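Local coordinates for protein interleukin-20 receptor subunit beta (Homo sapiens, PDB 6DF3) that pairs with IL20RA to form a receptor for interleukins 19, 20 and 24, and with IL22RA1 for interleukins 20 and 24, at residues Gln37-Tyr40 against Glu41-Thr45; Cys63-Thr66 against Asp67-Thr70. The protein carries 1 engineered substitution. All coordinates share one frame; numbering follows the deposited sequence.

Both contacts are local turns of the first fibronectin type III domain in the extracellular part of the receptor chain. Contact 1 makes the short helix that follows strand 31-37; contact 2 makes the turn that leaves edge strand 62-64 on the way to strand 74-83. Their centres lie 16 Å apart and their nearest atoms about 7 Å apart, so they do not touch, but strand 31-37 connects them: it runs into Q37 of contact 1, and its Y36 packs against D68 of contact 2. Both also meet another protein of the assembly, through Y40 and E41 in contact 1 and through D68 and T70 in contact 2, consistent with a cytokine-facing role for this part of the receptor.

Contact 1: Gln37-Tyr40 against Glu41-Thr45; sequences QGEY and ESLYT
Y40 and Y44, one helical turn apart, form the dense side of this short helix, which runs from E39 to Y44 and follows strand 31-37 along the chain. With CG anti to N (chi1 176°), the Y40 ring lies where Y44 CB can reach over its face in a CH-pi contact. The two rings are near parallel (21°) but slid apart, with centroids 4.9 Å apart, so they barely overlap: Y40 CD1 meets Y44 CD1 at 3.5 Å, and Y40 CE1 sits over the Y44 face. Y40 O, at the edge of the Y44 ring, accepts Y44 N at 2.8 Å, and Y40 OH bonds to the backbone of another protein chain.

At the first turn G38 is the N-cap. E41, three residues on, bends at chi2 (86°) and brings OE1 back to G38 N at 2.9 Å in a weak bond. E41 CD lies at the edge of the Y40 ring, while both carboxylate oxygens bond to polar side chains of another protein chain. S42 N closes the turn on G38 O at 3.0 Å.

The E39 and L43 side is looser: L43 is exposed, and the two side chains meet only alongside, E39 CG 3.7 Å from L43 CD1. L43 N bonds E39 O at 3.0 Å, and E39 also packs on V73 and on an apolar side chain of another protein chain.

Replacing Y40 by an alanine would probably uncover one face of Y44 and leave the neighbouring protein's backbone without its phenol partner. Broad aromatic surface beside a carboxylate that serves both helix start and partner suggests a helix shaped for protein recognition.

Contact 2: Cys63-Thr66 against Asp67-Thr70; sequences CDVT and DDIT
The carboxylate of D68 comes against V65, with OD2 3.5 Å from V65 CA and the two side chains crossing at about a right angle. Its other neighbours fix it: S52 OG bonds OD2, S53 N bonds OD1, and a basic side chain of another protein chain makes a salt bridge to OD1. A second carboxylate, that of D64, forms an Asx turn, OD1 accepting T66 N at 2.9 Å, nearly along its C-O axis. Aspartate suits this place, beside strand 62-64 of the fibronectin type III domain, because its short arm reaches the amide two residues on. The third, D67, turns OD2 to W54 NE1.

Past the strand, the chain winds into a single turn round V65 O. D68 N bonds this carbonyl at 3.0 Å from above its plane, whereas I69 N, at 3.3 Å, meets it almost head-on, so one buried oxygen is gripped twice. I69 CG1 stands anti to its own carbonyl carbon (chi1 -52°), which brings it to 3.5 Å from V65 O. The two branched apolar residues suit the buried side, where V65 CG2 meets I69 CG1 at 4.1 Å. T66, partly exposed, offers OG1 to H16 N of strand 15-19.

Water also ties strand to turn. One molecule donates to D64 O and accepts from D67 N; a second donates to D64 O at 3.0 Å and to D68 OD2 at 2.7 Å.

Contact 1: Gln37-Tyr40 against Glu41-Thr45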
# COMPACT_ATOMS: atom_id res chain seq x y z
N GLN C 37 10.72 -20.27 1.68
CA GLN C 37 11.66 -19.25 2.11
C GLN C 37 11.79 -18.25 1.00
O GLN C 37 11.91 -18.62 -0.19
CB GLN C 37 13.08 -19.82 2.17
CG GLN C 37 13.23 -20.90 3.19
CD GLN C 37 14.67 -21.36 3.38
OE1 GLN C 37 15.38 -21.55 2.40
NE2 GLN C 37 15.05 -21.60 4.60
N GLY C 38 11.78 -16.98 1.34
CA GLY C 38 12.20 -15.95 0.36
C GLY C 38 13.69 -15.96 0.37
O GLY C 38 14.32 -16.68 1.16
N GLU C 39 14.27 -15.18 -0.51
CA GLU C 39 15.70 -14.98 -0.54
C GLU C 39 16.28 -14.46 0.79
O GLU C 39 17.43 -14.75 1.12
CB GLU C 39 16.04 -13.99 -1.63
CG GLU C 39 17.52 -13.88 -1.86
CD GLU C 39 17.92 -12.86 -2.95
OE1 GLU C 39 17.11 -11.96 -3.33
OE2 GLU C 39 19.05 -13.00 -3.48
N TYR C 40 15.56 -13.59 1.49
CA TYR C 40 16.01 -13.20 2.75
C TYR C 40 16.32 -14.50 3.60
O TYR C 40 17.43 -14.67 4.11
CB TYR C 40 14.99 -12.37 3.52
CG TYR C 40 15.50 -12.06 4.92
CD1 TYR C 40 16.61 -11.25 5.12
CD2 TYR C 40 14.94 -12.63 6.02
CE1 TYR C 40 17.10 -10.94 6.39
CE2 TYR C 40 15.43 -12.37 7.32
CZ TYR C 40 16.52 -11.55 7.48
OH TYR C 40 16.94 -11.29 8.73
N GLU C 41 15.34 -15.39 3.75
CA GLU C 41 15.51 -16.50 4.65
C GLU C 41 16.61 -17.45 4.13
O GLU C 41 17.47 -17.92 4.88
CB GLU C 41 14.19 -17.18 4.88
CG GLU C 41 13.18 -16.32 5.67
CD GLU C 41 12.34 -15.34 4.86
OE1 GLU C 41 12.46 -15.31 3.60
OE2 GLU C 41 11.68 -14.51 5.49
N SER C 42 16.63 -17.61 2.82
CA SER C 42 17.58 -18.37 2.09
C SER C 42 19.02 -17.95 2.43
O SER C 42 19.84 -18.79 2.71
CB SER C 42 17.30 -18.17 0.61
OG SER C 42 17.77 -19.28 -0.06
N LEU C 43 19.29 -16.66 2.42
CA LEU C 43 20.62 -16.09 2.73
C LEU C 43 20.94 -15.78 4.21
O LEU C 43 22.08 -15.73 4.56
CB LEU C 43 20.82 -14.77 1.98
CG LEU C 43 20.87 -14.83 0.46
CD1 LEU C 43 20.76 -13.45 -0.15
CD2 LEU C 43 22.17 -15.49 -0.03
N TYR C 44 19.98 -15.49 5.06
CA TYR C 44 20.33 -14.99 6.37
C TYR C 44 19.82 -15.92 7.48
O TYR C 44 20.27 -15.78 8.59
CB TYR C 44 19.75 -13.56 6.62
CG TYR C 44 20.33 -12.34 5.84
CD1 TYR C 44 19.94 -12.08 4.53
CD2 TYR C 44 21.17 -11.43 6.43
CE1 TYR C 44 20.42 -10.99 3.81
CE2 TYR C 44 21.68 -10.34 5.71
CZ TYR C 44 21.27 -10.13 4.39
OH TYR C 44 21.67 -9.03 3.62
N THR C 45 18.83 -16.79 7.22
CA THR C 45 18.20 -17.64 8.21
C THR C 45 17.83 -18.95 7.48
O THR C 45 16.64 -19.34 7.40
CB THR C 45 16.95 -16.99 8.91
OG1 THR C 45 15.85 -16.70 8.01
CG2 THR C 45 17.30 -15.76 9.58

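Contact 2: Cys63-Thr66 against Asp67-Thr70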
# COMPACT_ATOMS: atom_id res chain seq x y z
N CYS C 63 -0.93 -26.26 -4.98
CA CYS C 63 -1.10 -25.21 -3.97
C CYS C 63 -0.94 -23.86 -4.64
O CYS C 63 0.12 -23.58 -5.22
CB CYS C 63 -0.02 -25.31 -2.90
SG CYS C 63 -0.11 -24.03 -1.55
N ASP C 64 -1.96 -23.03 -4.53
CA ASP C 64 -1.85 -21.64 -4.85
C ASP C 64 -1.00 -20.87 -3.79
O ASP C 64 -1.53 -20.46 -2.75
CB ASP C 64 -3.24 -21.04 -5.02
CG ASP C 64 -3.19 -19.66 -5.61
OD1 ASP C 64 -2.10 -19.04 -5.57
OD2 ASP C 64 -4.23 -19.18 -6.13
N VAL C 65 0.27 -20.59 -4.09
CA VAL C 65 1.18 -19.91 -3.19
C VAL C 65 1.25 -18.42 -3.51
O VAL C 65 2.17 -17.72 -3.13
CB VAL C 65 2.62 -20.51 -3.27
CG1 VAL C 65 2.62 -22.01 -2.97
CG2 VAL C 65 3.25 -20.37 -4.63
N THR C 66 0.29 -17.92 -4.26
CA THR C 66 0.29 -16.51 -4.63
C THR C 66 0.49 -15.59 -3.42
O THR C 66 1.30 -14.70 -3.45
CB THR C 66 -1.00 -16.19 -5.37
OG1 THR C 66 -1.10 -17.04 -6.56
CG2 THR C 66 -1.09 -14.66 -5.72
N ASP C 67 -0.26 -15.83 -2.37
CA ASP C 67 -0.21 -14.99 -1.18
C ASP C 67 1.07 -15.10 -0.35
O ASP C 67 1.30 -14.23 0.43
CB ASP C 67 -1.41 -15.23 -0.31
CG ASP C 67 -2.71 -14.86 -1.02
OD1 ASP C 67 -2.73 -14.15 -2.08
OD2 ASP C 67 -3.68 -15.39 -0.55
N ASP C 68 1.90 -16.11 -0.59
CA ASP C 68 3.16 -16.24 0.08
C ASP C 68 4.29 -15.56 -0.68
O ASP C 68 5.29 -15.25 -0.11
CB ASP C 68 3.51 -17.72 0.18
CG ASP C 68 2.39 -18.56 0.82
OD1 ASP C 68 1.88 -18.19 1.91
OD2 ASP C 68 2.00 -19.60 0.24
N ILE C 69 4.19 -15.42 -2.00
CA ILE C 69 5.23 -14.79 -2.77
C ILE C 69 4.95 -13.28 -2.77
O ILE C 69 4.01 -12.85 -3.46
CB ILE C 69 5.27 -15.34 -4.23
CG1 ILE C 69 5.34 -16.89 -4.29
CG2 ILE C 69 6.45 -14.77 -4.98
CD1 ILE C 69 6.28 -17.53 -3.35
N THR C 70 5.70 -12.49 -1.99
CA THR C 70 5.29 -11.08 -1.73
C THR C 70 6.39 -10.10 -1.98
O THR C 70 6.29 -8.87 -1.67
CB THR C 70 4.84 -10.92 -0.27
OG1 THR C 70 5.81 -11.47 0.54
CG2 THR C 70 3.54 -11.67 0.04
O HOH W 1 -2.02 -17.99 -2.29
O HOH W 2 -0.57 -20.55 0.08